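Local coordinates for hypothetical protein (Parabacteroides merdae, PDB 4OO3), which is of unconfirmed function but is probably an NAD(P)-dependent oxidoreductase, with a Rossmann nucleotide-binding fold joined to a C-terminal domain built on a large mixed beta sheet, at residues A24-K29 with G394-F399; V30-V35 with V402-L407; R202-L207 with E258-V263; T252-P257 with N279-V284. One frame throughout, in Å; residues are numbered along the deposited sequence.

Interaction 1: residues A24-K29 with G394-F399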
loop_
_atom_site.group_PDB
_atom_site.type_symbol
_atom_site.label_atom_id
_atom_site.label_comp_id
_atom_site.label_asym_id
_atom_site.label_seq_id
_atom_site.Cartn_x
_atom_site.Cartn_y
_atom_site.Cartn_z
ATOM N N ALA A 24 6.331 -7.537 -7.960
ATOM C CA ALA A 24 6.923 -8.870 -7.960
ATOM C C ALA A 24 8.420 -8.799 -8.287
ATOM O O ALA A 24 9.230 -9.502 -7.681
ATOM C CB ALA A 24 6.206 -9.778 -8.948
ATOM N N ALA A 25 8.785 -7.945 -9.239
ATOM C CA ALA A 25 10.190 -7.769 -9.609
ATOM C C ALA A 25 10.920 -6.825 -8.665
ATOM O O ALA A 25 12.089 -7.028 -8.373
ATOM C CB ALA A 25 10.307 -7.271 -11.042
ATOM N N LEU A 26 10.232 -5.799 -8.175
ATOM C CA LEU A 26 10.870 -4.777 -7.344
ATOM C C LEU A 26 11.539 -5.377 -6.114
ATOM O O LEU A 26 12.522 -4.839 -5.620
ATOM C CB LEU A 26 9.848 -3.717 -6.920
ATOM C CG LEU A 26 10.358 -2.400 -6.331
ATOM C CD1 LEU A 26 11.490 -1.825 -7.172
ATOM C CD2 LEU A 26 9.214 -1.402 -6.221
ATOM N N VAL A 27 11.009 -6.495 -5.627
ATOM C CA VAL A 27 11.634 -7.228 -4.527
ATOM C C VAL A 27 13.086 -7.576 -4.844
ATOM O O VAL A 27 13.935 -7.598 -3.952
ATOM C CB VAL A 27 10.858 -8.532 -4.211
ATOM C CG1 VAL A 27 11.637 -9.425 -3.254
ATOM C CG2 VAL A 27 9.486 -8.205 -3.627
ATOM N N GLN A 28 13.358 -7.847 -6.119
ATOM C CA GLN A 28 14.675 -8.266 -6.583
ATOM C C GLN A 28 15.491 -7.130 -7.206
ATOM O O GLN A 28 16.534 -7.376 -7.817
ATOM C CB GLN A 28 14.511 -9.393 -7.601
ATOM C CG GLN A 28 13.896 -10.653 -7.030
ATOM C CD GLN A 28 13.772 -11.738 -8.075
ATOM O OE1 GLN A 28 14.751 -12.093 -8.744
ATOM N NE2 GLN A 28 12.566 -12.260 -8.241
ATOM N N LYS A 29 15.022 -5.894 -7.049
ATOM C CA LYS A 29 15.728 -4.707 -7.548
ATOM C C LYS A 29 17.154 -4.613 -7.002
ATOM O O LYS A 29 18.046 -4.098 -7.684
ATOM C CB LYS A 29 14.940 -3.444 -7.174
ATOM C CG LYS A 29 15.532 -2.112 -7.630
ATOM C CD LYS A 29 15.173 -1.795 -9.072
ATOM C CE LYS A 29 15.509 -0.358 -9.431
ATOM N NZ LYS A 29 14.701 0.127 -10.584
ATOM N N GLY A 394 11.810 8.424 -2.490
ATOM C CA GLY A 394 10.990 7.859 -3.572
ATOM C C GLY A 394 10.406 6.485 -3.286
ATOM O O GLY A 394 10.793 5.802 -2.328
ATOM N N HIS A 395 9.482 6.071 -4.145
ATOM C CA HIS A 395 8.714 4.837 -3.935
ATOM C C HIS A 395 9.541 3.549 -3.834
ATOM O O HIS A 395 9.305 2.718 -2.953
ATOM C CB HIS A 395 7.685 4.658 -5.047
ATOM C CG HIS A 395 6.908 3.389 -4.926
ATOM N ND1 HIS A 395 6.026 3.160 -3.894
ATOM C CD2 HIS A 395 6.914 2.264 -5.675
ATOM C CE1 HIS A 395 5.508 1.954 -4.020
ATOM N NE2 HIS A 395 6.023 1.393 -5.098
ATOM N N GLU A 396 10.486 3.369 -4.749
ATOM C CA GLU A 396 11.278 2.144 -4.779
ATOM C C GLU A 396 12.094 1.968 -3.504
ATOM O O GLU A 396 12.174 0.864 -2.969
ATOM C CB GLU A 396 12.180 2.118 -6.006
ATOM C CG GLU A 396 11.384 2.046 -7.295
ATOM C CD GLU A 396 12.245 1.777 -8.503
ATOM O OE1 GLU A 396 13.475 1.953 -8.419
ATOM O OE2 GLU A 396 11.678 1.388 -9.542
ATOM N N ALA A 397 12.675 3.056 -3.012
ATOM C CA ALA A 397 13.373 3.047 -1.728
ATOM C C ALA A 397 12.420 2.696 -0.583
ATOM O O ALA A 397 12.794 1.964 0.330
ATOM C CB ALA A 397 14.027 4.394 -1.471
ATOM N N HIS A 398 11.186 3.198 -0.644
ATOM C CA HIS A 398 10.181 2.844 0.365
ATOM C C HIS A 398 9.875 1.350 0.330
ATOM O O HIS A 398 9.675 0.733 1.373
ATOM C CB HIS A 398 8.870 3.625 0.191
ATOM C CG HIS A 398 9.028 5.106 0.313
ATOM N ND1 HIS A 398 8.296 5.998 -0.442
ATOM C CD2 HIS A 398 9.845 5.855 1.092
ATOM C CE1 HIS A 398 8.654 7.230 -0.135
ATOM N NE2 HIS A 398 9.591 7.172 0.796
ATOM N N PHE A 399 9.822 0.793 -0.876
ATOM C CA PHE A 399 9.530 -0.625 -1.079
ATOM C C PHE A 399 10.684 -1.493 -0.573
ATOM O O PHE A 399 10.462 -2.524 0.063
ATOM C CB PHE A 399 9.278 -0.876 -2.567
ATOM C CG PHE A 399 8.698 -2.225 -2.880
ATOM C CD1 PHE A 399 9.517 -3.339 -2.997
ATOM C CD2 PHE A 399 7.336 -2.370 -3.106
ATOM C CE1 PHE A 399 8.985 -4.579 -3.301
ATOM C CE2 PHE A 399 6.800 -3.610 -3.408
ATOM C CZ PHE A 399 7.626 -4.713 -3.508
#
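The nearest CA atoms across the contact are those of L26 and E396, 7.4 Å apart. L26 opens a type I beta turn that closes at K29, while helix 395-412 starts just after its N-cap, G394. CG of L26 is anti to the backbone N (chi1 -166°) and comes up to F399; its two methyls part between F399 and E396. CD2 rests over a face of the F399 ring, 3.8 Å from its centroid, a CH-pi contact displaced toward the rim. The other branch, CD1, lies 3.9 Å from CG of E396, whose methylenes suit an apolar neighbour. V27 meets the same ring in its plane, CG2 standing 3.7 Å from CE1 of F399. Toward solvent the chemistry changes: K29 NZ forms a salt bridge with E396 OE1 at 3.1 Å, arriving on the syn side, while its bond to OE2 is weak. A long lysine and a glutamate can pair beyond the leucine. H23, just before the first segment, adds a hydrogen bond to H395 and ring contact with F399. Helix 47-61 touches A24, A25 and K29. The contact joins helix 22-26, which follows strand 14-17, to the start of helix 395-412.

Interaction 2: residues V30-V35 with V402-L407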
loop_
_atom_site.group_PDB
_atom_site.type_symbol
_atom_site.label_atom_id
_atom_site.label_comp_id
_atom_site.label_asym_id
_atom_site.label_seq_id
_atom_site.Cartn_x
_atom_site.Cartn_y
_atom_site.Cartn_z
ATOM N N VAL A 30 17.370 -5.090 -5.777
ATOM C CA VAL A 30 18.714 -5.082 -5.190
ATOM C C VAL A 30 19.087 -6.448 -4.637
ATOM O O VAL A 30 18.217 -7.255 -4.302
ATOM C CB VAL A 30 18.875 -3.999 -4.090
ATOM C CG1 VAL A 30 18.290 -2.667 -4.548
ATOM C CG2 VAL A 30 18.222 -4.427 -2.796
ATOM N N SER A 31 20.389 -6.676 -4.521
ATOM C CA SER A 31 20.933 -7.981 -4.163
ATOM C C SER A 31 21.180 -8.116 -2.658
ATOM O O SER A 31 22.302 -7.944 -2.186
ATOM C CB SER A 31 22.244 -8.211 -4.921
ATOM O OG SER A 31 22.091 -7.909 -6.293
ATOM N N TYR A 32 20.138 -8.448 -1.909
ATOM C CA TYR A 32 20.282 -8.688 -0.466
ATOM C C TYR A 32 21.100 -9.971 -0.253
ATOM O O TYR A 32 20.783 -11.006 -0.840
ATOM C CB TYR A 32 18.907 -8.794 0.209
ATOM C CG TYR A 32 17.971 -7.653 -0.132
ATOM C CD1 TYR A 32 18.066 -6.429 0.527
ATOM C CD2 TYR A 32 17.005 -7.792 -1.126
ATOM C CE1 TYR A 32 17.218 -5.374 0.216
ATOM C CE2 TYR A 32 16.152 -6.746 -1.445
ATOM C CZ TYR A 32 16.259 -5.539 -0.768
ATOM O OH TYR A 32 15.429 -4.489 -1.090
ATOM N N PRO A 33 22.173 -9.906 0.563
ATOM C CA PRO A 33 23.025 -11.081 0.761
ATOM C C PRO A 33 22.268 -12.322 1.233
ATOM O O PRO A 33 22.639 -13.437 0.869
ATOM C CB PRO A 33 24.017 -10.630 1.843
ATOM C CG PRO A 33 24.020 -9.148 1.785
ATOM C CD PRO A 33 22.635 -8.751 1.354
ATOM N N GLN A 34 21.227 -12.122 2.043
ATOM C CA GLN A 34 20.356 -13.210 2.500
ATOM C C GLN A 34 19.719 -13.986 1.361
ATOM O O GLN A 34 19.405 -15.163 1.516
ATOM C CB GLN A 34 19.215 -12.666 3.361
ATOM C CG GLN A 34 19.494 -12.600 4.846
ATOM C CD GLN A 34 18.349 -11.940 5.584
ATOM O OE1 GLN A 34 18.075 -10.763 5.367
ATOM N NE2 GLN A 34 17.666 -12.692 6.446
ATOM N N VAL A 35 19.486 -13.322 0.233
ATOM C CA VAL A 35 18.693 -13.920 -0.831
ATOM C C VAL A 35 19.559 -14.639 -1.862
ATOM O O VAL A 35 20.417 -14.035 -2.519
ATOM C CB VAL A 35 17.785 -12.885 -1.515
ATOM C CG1 VAL A 35 16.899 -13.571 -2.543
ATOM C CG2 VAL A 35 16.920 -12.187 -0.475
ATOM N N VAL A 402 10.712 -1.960 3.207
ATOM C CA VAL A 402 9.761 -2.981 3.639
ATOM C C VAL A 402 10.359 -4.370 3.452
ATOM O O VAL A 402 10.277 -5.210 4.349
ATOM C CB VAL A 402 8.412 -2.900 2.879
ATOM C CG1 VAL A 402 7.451 -3.980 3.366
ATOM C CG2 VAL A 402 7.777 -1.527 3.056
ATOM N N THR A 403 10.958 -4.608 2.289
ATOM C CA THR A 403 11.570 -5.908 1.991
ATOM C C THR A 403 12.664 -6.244 3.006
ATOM O O THR A 403 12.707 -7.360 3.523
ATOM C CB THR A 403 12.133 -5.952 0.552
ATOM O OG1 THR A 403 11.117 -5.545 -0.373
ATOM C CG2 THR A 403 12.586 -7.339 0.190
ATOM N N GLU A 404 13.523 -5.266 3.295
ATOM C CA GLU A 404 14.569 -5.391 4.322
ATOM C C GLU A 404 13.994 -5.680 5.697
ATOM O O GLU A 404 14.522 -6.524 6.425
ATOM C CB GLU A 404 15.386 -4.107 4.423
ATOM C CG GLU A 404 16.300 -3.847 3.244
ATOM C CD GLU A 404 16.876 -2.443 3.262
ATOM O OE1 GLU A 404 17.236 -1.959 4.361
ATOM O OE2 GLU A 404 16.958 -1.820 2.177
ATOM N N HIS A 405 12.926 -4.966 6.055
ATOM C CA HIS A 405 12.227 -5.200 7.321
ATOM C C HIS A 405 11.732 -6.647 7.376
ATOM O O HIS A 405 11.891 -7.319 8.393
ATOM C CB HIS A 405 11.078 -4.191 7.512
ATOM C CG HIS A 405 10.295 -4.383 8.781
ATOM N ND1 HIS A 405 9.181 -5.197 8.855
ATOM C CD2 HIS A 405 10.450 -3.851 10.019
ATOM C CE1 HIS A 405 8.693 -5.170 10.084
ATOM N NE2 HIS A 405 9.444 -4.358 10.810
ATOM N N PHE A 406 11.179 -7.131 6.264
ATOM C CA PHE A 406 10.683 -8.509 6.171
ATOM C C PHE A 406 11.815 -9.525 6.302
ATOM O O PHE A 406 11.699 -10.492 7.054
ATOM C CB PHE A 406 9.919 -8.718 4.852
ATOM C CG PHE A 406 9.471 -10.136 4.623
ATOM C CD1 PHE A 406 8.309 -10.618 5.206
ATOM C CD2 PHE A 406 10.219 -10.996 3.823
ATOM C CE1 PHE A 406 7.899 -11.924 4.992
ATOM C CE2 PHE A 406 9.815 -12.301 3.613
ATOM C CZ PHE A 406 8.651 -12.766 4.197
ATOM N N LEU A 407 12.913 -9.301 5.589
ATOM C CA LEU A 407 14.073 -10.196 5.674
ATOM C C LEU A 407 14.713 -10.234 7.069
ATOM O O LEU A 407 15.245 -11.265 7.475
ATOM C CB LEU A 407 15.128 -9.818 4.629
ATOM C CG LEU A 407 14.727 -10.019 3.168
ATOM C CD1 LEU A 407 15.739 -9.353 2.251
ATOM C CD2 LEU A 407 14.592 -11.498 2.834
#
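Y32 and L407 meet because both first torsions set CG beside the backbone N (chi1 -50° for Y32), which puts CG of each residue on the side facing its partner. Methyl CD1 of L407 lies over a face of the Y32 ring, 4.1 Å from its centroid, in a CH-pi contact at the CG end of the ring. Farther along the tyrosine the helix supplies two more carbons. CG of E404 lies 3.5 Å from CE1, so the glutamate touches the ring with its aliphatic part, its side chain crossing the tyrosine at about a right angle. T403 sets CG2 4.0 Å from CE2 of Y32, while its OG1 bonds back to the carbonyl of F399 one helical turn earlier.

The type I turn from Y32 to V35 gathers Q34 and V35 around the same leucine. CG2 of V35 is 4.1 Å from CD2 of L407. The Q34 chain, extended beyond CG, runs alongside L407, pointing the other way, and its NE2 donates to the carbonyl O of L407 at 3.0 Å. The bond is fairly straight (164°) and L407 O sits close to the plane of the glutamine amide, while NE2 stands above the carbonyl plane, 44° out of it. NE2 also bonds to OE2 of E11. The chemistry is therefore mostly apolar, with one neutral amide linking a helix carbonyl to the carboxylate of E11; two acceptors on the same NE2 would limit rotation of the amide.

Interaction 3: residues R202-L207 with E258-V263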
loop_
_atom_site.group_PDB
_atom_site.type_symbol
_atom_site.label_atom_id
_atom_site.label_comp_id
_atom_site.label_asym_id
_atom_site.label_seq_id
_atom_site.Cartn_x
_atom_site.Cartn_y
_atom_site.Cartn_z
ATOM N N ARG A 202 -0.733 -1.528 -18.272
ATOM C CA ARG A 202 -1.301 -2.396 -17.240
ATOM C C ARG A 202 -1.903 -3.652 -17.866
ATOM O O ARG A 202 -2.384 -3.604 -18.984
ATOM C CB ARG A 202 -2.378 -1.650 -16.454
ATOM C CG ARG A 202 -1.844 -0.457 -15.685
ATOM C CD ARG A 202 -2.953 0.285 -14.968
ATOM N NE ARG A 202 -2.440 1.482 -14.303
ATOM C CZ ARG A 202 -1.772 1.479 -13.151
ATOM N NH1 ARG A 202 -1.517 0.346 -12.512
ATOM N NH2 ARG A 202 -1.350 2.623 -12.633
ATOM N N PRO A 203 -1.887 -4.780 -17.138
ATOM C CA PRO A 203 -2.546 -5.976 -17.651
ATOM C C PRO A 203 -4.031 -5.736 -17.904
ATOM O O PRO A 203 -4.640 -4.900 -17.236
ATOM C CB PRO A 203 -2.353 -7.002 -16.527
ATOM C CG PRO A 203 -2.014 -6.213 -15.316
ATOM C CD PRO A 203 -1.295 -5.002 -15.808
ATOM N N VAL A 204 -4.602 -6.454 -18.869
ATOM C CA VAL A 204 -6.024 -6.318 -19.194
ATOM C C VAL A 204 -6.929 -6.512 -17.987
ATOM O O VAL A 204 -7.928 -5.809 -17.852
ATOM C CB VAL A 204 -6.489 -7.286 -20.310
ATOM C CG1 VAL A 204 -6.160 -6.705 -21.675
ATOM C CG2 VAL A 204 -5.893 -8.683 -20.145
ATOM N N TRP A 205 -6.567 -7.443 -17.107
ATOM C CA TRP A 205 -7.408 -7.780 -15.950
ATOM C C TRP A 205 -7.343 -6.743 -14.836
ATOM O O TRP A 205 -8.116 -6.834 -13.874
ATOM C CB TRP A 205 -7.083 -9.175 -15.388
ATOM C CG TRP A 205 -5.629 -9.434 -15.218
ATOM C CD1 TRP A 205 -4.814 -10.110 -16.082
ATOM C CD2 TRP A 205 -4.800 -9.009 -14.132
ATOM N NE1 TRP A 205 -3.536 -10.134 -15.599
ATOM C CE2 TRP A 205 -3.497 -9.468 -14.401
ATOM C CE3 TRP A 205 -5.032 -8.290 -12.952
ATOM C CZ2 TRP A 205 -2.429 -9.232 -13.538
ATOM C CZ3 TRP A 205 -3.967 -8.056 -12.092
ATOM C CH2 TRP A 205 -2.685 -8.522 -12.393
ATOM N N TYR A 206 -6.429 -5.774 -14.946
ATOM C CA TYR A 206 -6.355 -4.689 -13.972
ATOM C C TYR A 206 -7.678 -3.925 -13.905
ATOM O O TYR A 206 -8.074 -3.449 -12.850
ATOM C CB TYR A 206 -5.212 -3.719 -14.298
ATOM C CG TYR A 206 -5.052 -2.625 -13.257
ATOM C CD1 TYR A 206 -4.284 -2.833 -12.114
ATOM C CD2 TYR A 206 -5.683 -1.391 -13.404
ATOM C CE1 TYR A 206 -4.141 -1.844 -11.149
ATOM C CE2 TYR A 206 -5.543 -0.393 -12.444
ATOM C CZ TYR A 206 -4.772 -0.628 -11.321
ATOM O OH TYR A 206 -4.631 0.349 -10.361
ATOM N N LEU A 207 -8.354 -3.815 -15.038
ATOM C CA LEU A 207 -9.615 -3.091 -15.116
ATOM C C LEU A 207 -10.833 -3.982 -14.829
ATOM O O LEU A 207 -11.975 -3.512 -14.871
ATOM C CB LEU A 207 -9.719 -2.426 -16.489
ATOM C CG LEU A 207 -8.618 -1.390 -16.749
ATOM C CD1 LEU A 207 -8.676 -0.884 -18.180
ATOM C CD2 LEU A 207 -8.735 -0.218 -15.791
ATOM N N GLU A 258 -10.415 3.688 -26.947
ATOM C CA GLU A 258 -9.098 4.204 -27.278
ATOM C C GLU A 258 -8.245 4.240 -26.023
ATOM O O GLU A 258 -7.096 3.795 -26.030
ATOM C CB GLU A 258 -9.209 5.607 -27.886
ATOM C CG GLU A 258 -9.930 5.654 -29.233
ATOM C CD GLU A 258 -11.452 5.643 -29.116
ATOM O OE1 GLU A 258 -12.015 6.513 -28.416
ATOM O OE2 GLU A 258 -12.093 4.769 -29.735
ATOM N N GLU A 259 -8.823 4.763 -24.947
ATOM C CA GLU A 259 -8.151 4.813 -23.656
ATOM C C GLU A 259 -7.789 3.396 -23.201
ATOM O O GLU A 259 -6.674 3.151 -22.750
ATOM C CB GLU A 259 -9.040 5.512 -22.622
ATOM C CG GLU A 259 -9.265 7.001 -22.889
ATOM C CD GLU A 259 -10.385 7.590 -22.048
ATOM O OE1 GLU A 259 -10.902 6.891 -21.153
ATOM O OE2 GLU A 259 -10.751 8.758 -22.270
ATOM N N PHE A 260 -8.723 2.458 -23.359
ATOM C CA PHE A 260 -8.456 1.060 -23.038
ATOM C C PHE A 260 -7.254 0.528 -23.824
ATOM O O PHE A 260 -6.325 -0.025 -23.244
ATOM C CB PHE A 260 -9.677 0.183 -23.311
ATOM C CG PHE A 260 -9.502 -1.225 -22.839
ATOM C CD1 PHE A 260 -9.817 -1.574 -21.539
ATOM C CD2 PHE A 260 -8.974 -2.190 -23.679
ATOM C CE1 PHE A 260 -9.629 -2.865 -21.086
ATOM C CE2 PHE A 260 -8.782 -3.484 -23.237
ATOM C CZ PHE A 260 -9.108 -3.820 -21.935
ATOM N N LYS A 261 -7.281 0.705 -25.139
ATOM C CA LYS A 261 -6.171 0.297 -25.999
ATOM C C LYS A 261 -4.844 0.855 -25.495
ATOM O O LYS A 261 -3.870 0.121 -25.333
ATOM C CB LYS A 261 -6.422 0.761 -27.443
ATOM C CG LYS A 261 -5.342 0.382 -28.452
ATOM C CD LYS A 261 -5.177 -1.126 -28.564
ATOM C CE LYS A 261 -4.235 -1.508 -29.696
ATOM N NZ LYS A 261 -4.198 -2.984 -29.904
ATOM N N GLN A 262 -4.822 2.154 -25.230
ATOM C CA GLN A 262 -3.597 2.834 -24.845
ATOM C C GLN A 262 -3.027 2.316 -23.524
ATOM O O GLN A 262 -1.845 2.000 -23.454
ATOM C CB GLN A 262 -3.832 4.340 -24.759
ATOM C CG GLN A 262 -2.558 5.164 -24.656
ATOM C CD GLN A 262 -2.834 6.647 -24.474
ATOM O OE1 GLN A 262 -3.892 7.048 -23.982
ATOM N NE2 GLN A 262 -1.871 7.472 -24.866
ATOM N N VAL A 263 -3.859 2.232 -22.487
ATOM C CA VAL A 263 -3.389 1.798 -21.154
ATOM C C VAL A 263 -3.060 0.301 -21.054
ATOM O O VAL A 263 -2.200 -0.086 -20.251
ATOM C CB VAL A 263 -4.371 2.194 -20.017
ATOM C CG1 VAL A 263 -5.713 1.488 -20.149
ATOM C CG2 VAL A 263 -3.762 1.902 -18.649
#
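R202 and V263 touch first through the backbone: R202 N donates to V263 O at 2.9 Å, the N-H closely aligned (166°) and approaching the oxygen almost head-on, with a C=O...N angle of 165°. V263 stands near the end of helix 257-264, where a carbonyl has few helix partners ahead of it, and the loop N-H fills that place. From this bond the R202 side chain can be followed outward. Its CB stays beside the same carbonyl, 4.1 Å from V263 O. The chain runs extended from CG to NE, and CD comes 4.1 Å from CG2 of V263 while also lying over a face of the Y206 ring. At the tip, NE bonds to the carbonyl of L191, and the hydroxyl of Y206 lies over a face of the guanidinium. Arginine suits this place because its methylenes pack on valine and tyrosine and its polar end still finds a partner.

The other half of the contact is apolar. CD1 of L207 meets F260 at 3.6 Å from CD1 and equally near CE1, the two side chains lying alongside with opposed directions. CG1 of V204 lies 4.1 Å from CZ of F260, at the far end of the ring, and Y269 meets the same ring edge-to-face. The mixture implies a division of labour: one backbone bond fixes the helix end against the loop, while branched aliphatic groups around a buried phenylalanine hold by close apolar packing.

Interaction 4: residues T252-P257 with N279-V284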
loop_
_atom_site.group_PDB
_atom_site.type_symbol
_atom_site.label_atom_id
_atom_site.label_comp_id
_atom_site.label_asym_id
_atom_site.label_seq_id
_atom_site.Cartn_x
_atom_site.Cartn_y
_atom_site.Cartn_z
ATOM N N THR A 252 -17.851 4.524 -10.550
ATOM C CA THR A 252 -17.105 4.091 -11.715
ATOM C C THR A 252 -16.288 5.193 -12.373
ATOM O O THR A 252 -16.544 6.381 -12.181
ATOM C CB THR A 252 -18.044 3.494 -12.780
ATOM O OG1 THR A 252 -18.993 4.477 -13.195
ATOM C CG2 THR A 252 -18.770 2.274 -12.230
ATOM N N THR A 253 -15.283 4.768 -13.132
ATOM C CA THR A 253 -14.571 5.629 -14.055
ATOM C C THR A 253 -14.824 5.057 -15.446
ATOM O O THR A 253 -14.631 3.862 -15.673
ATOM C CB THR A 253 -13.062 5.667 -13.745
ATOM O OG1 THR A 253 -12.859 6.198 -12.429
ATOM C CG2 THR A 253 -12.313 6.528 -14.754
ATOM N N SER A 254 -15.286 5.901 -16.364
ATOM C CA SER A 254 -15.557 5.471 -17.733
ATOM C C SER A 254 -14.265 5.407 -18.513
ATOM O O SER A 254 -13.425 6.293 -18.388
ATOM C CB SER A 254 -16.515 6.434 -18.430
ATOM O OG SER A 254 -17.808 6.330 -17.870
ATOM N N ILE A 255 -14.103 4.352 -19.306
ATOM C CA ILE A 255 -12.954 4.234 -20.193
ATOM C C ILE A 255 -13.447 4.031 -21.623
ATOM O O ILE A 255 -14.246 3.127 -21.887
ATOM C CB ILE A 255 -12.031 3.058 -19.812
ATOM C CG1 ILE A 255 -11.793 2.990 -18.299
ATOM C CG2 ILE A 255 -10.706 3.169 -20.552
ATOM C CD1 ILE A 255 -10.914 4.097 -17.759
ATOM N N SER A 256 -12.970 4.870 -22.540
ATOM C CA SER A 256 -13.286 4.722 -23.957
ATOM C C SER A 256 -12.448 3.584 -24.554
ATOM O O SER A 256 -11.439 3.186 -23.971
ATOM C CB SER A 256 -13.017 6.031 -24.702
ATOM O OG SER A 256 -11.631 6.205 -24.941
ATOM N N PRO A 257 -12.857 3.063 -25.722
ATOM C CA PRO A 257 -12.079 2.010 -26.391
ATOM C C PRO A 257 -10.626 2.408 -26.667
ATOM O O PRO A 257 -9.727 1.565 -26.627
ATOM C CB PRO A 257 -12.822 1.809 -27.721
ATOM C CG PRO A 257 -14.192 2.331 -27.488
ATOM C CD PRO A 257 -14.058 3.437 -26.491
ATOM N N ASN A 279 -22.175 1.240 -23.812
ATOM C CA ASN A 279 -22.185 1.617 -25.228
ATOM C C ASN A 279 -20.753 1.819 -25.688
ATOM O O ASN A 279 -20.296 2.950 -25.869
ATOM C CB ASN A 279 -23.023 2.882 -25.470
ATOM C CG ASN A 279 -24.484 2.575 -25.722
ATOM O OD1 ASN A 279 -25.366 3.131 -25.072
ATOM N ND2 ASN A 279 -24.747 1.686 -26.674
ATOM N N ASP A 280 -20.041 0.706 -25.841
ATOM C CA ASP A 280 -18.622 0.728 -26.182
ATOM C C ASP A 280 -17.785 1.423 -25.083
ATOM O O ASP A 280 -16.603 1.711 -25.286
ATOM C CB ASP A 280 -18.428 1.419 -27.547
ATOM C CG ASP A 280 -17.372 0.748 -28.419
ATOM O OD1 ASP A 280 -16.995 -0.418 -28.157
ATOM O OD2 ASP A 280 -16.931 1.397 -29.391
ATOM N N THR A 281 -18.397 1.661 -23.919
ATOM C CA THR A 281 -17.770 2.383 -22.813
ATOM C C THR A 281 -17.566 1.451 -21.621
ATOM O O THR A 281 -18.532 0.914 -21.080
ATOM C CB THR A 281 -18.654 3.560 -22.362
ATOM O OG1 THR A 281 -18.958 4.387 -23.488
ATOM C CG2 THR A 281 -17.956 4.396 -21.284
ATOM N N LEU A 282 -16.315 1.265 -21.211
ATOM C CA LEU A 282 -16.004 0.402 -20.071
ATOM C C LEU A 282 -16.169 1.187 -18.770
ATOM O O LEU A 282 -15.621 2.278 -18.633
ATOM C CB LEU A 282 -14.581 -0.144 -20.194
ATOM C CG LEU A 282 -14.011 -0.928 -19.011
ATOM C CD1 LEU A 282 -14.813 -2.193 -18.778
ATOM C CD2 LEU A 282 -12.552 -1.256 -19.261
ATOM N N LYS A 283 -16.931 0.622 -17.833
ATOM C CA LYS A 283 -17.208 1.242 -16.535
ATOM C C LYS A 283 -16.568 0.416 -15.429
ATOM O O LYS A 283 -17.009 -0.701 -15.150
ATOM C CB LYS A 283 -18.713 1.307 -16.283
ATOM C CG LYS A 283 -19.496 2.035 -17.351
ATOM C CD LYS A 283 -19.519 3.532 -17.117
ATOM C CE LYS A 283 -20.475 4.214 -18.082
ATOM N NZ LYS A 283 -21.214 5.315 -17.414
ATOM N N VAL A 284 -15.540 0.974 -14.792
ATOM C CA VAL A 284 -14.741 0.249 -13.811
ATOM C C VAL A 284 -15.004 0.843 -12.444
ATOM O O VAL A 284 -14.868 2.055 -12.275
ATOM C CB VAL A 284 -13.239 0.381 -14.131
ATOM C CG1 VAL A 284 -12.381 -0.362 -13.108
ATOM C CG2 VAL A 284 -12.962 -0.130 -15.532
#
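I255 and L282 are joined by two backbone hydrogen bonds, including the shortest of the four: I255 N to L282 O at 2.7 Å and L282 N to I255 O at 2.9 Å, both donors lying in the plane of the carbonyl they meet. In the second hydrogen-bonded pair T253 N meets V284 O at 2.9 Å, while the return bond from V284 N to T253 O is slightly looser at 3.2 Å, and here the donors are tilted from the carbonyl planes. A CA-H...O contact extends this ladder, T252 CA lying 3.1 Å from V284 O.

These are neighbouring antiparallel strands at the margin of the large mixed sheet, with 243-255 outermost within the chain. The link between them carries helix 257-264, which starts after S256; the serine is its N-cap, OG bonding to the N-H of E259.

Side chains alternate between the two faces. T253, I255, L282 and V284 share one, where CB of I255 and CB of L282 are 4.1 Å apart. T253, I255 and V284, branched at CB, suit such an extended backbone. T253 is polar on this face, yet its OG1 is bonded to N287 and to the carbonyl of W305. On the opposite face S254 and K283 form the non-hydrogen-bonded pair, and the lysine, bent at chi2, lays its CD 3.4 Å from S254 OG; a small hydroxyl and a long chain are at home on this more exposed side. Past the strand ends P257 crosses D280 at about a right angle, CG of the proline 3.5 Å from OD2 of the aspartate.

Interactions 1 and 2 use successive turns of helix 395-412 and touch through V27 with Y32 and T403, so together they fasten that helix to the helix and loop that follow the first Rossmann strand. Interaction 2 is a buried contact with a hydrogen bond from a neutral amide side chain, whereas interaction 1 runs from apolar packing to a salt bridge at a partly exposed margin. Interactions 3 and 4 also touch, F260 packing on I255 and L282: helix 257-264 lies over the sheet face whose edge interaction 4 builds. Interaction 3 is buried and mainly apolar; interaction 4 is partly buried and dominated by backbone bonds. Interactions 2 and 4 lie about 40 Å apart, centre to centre.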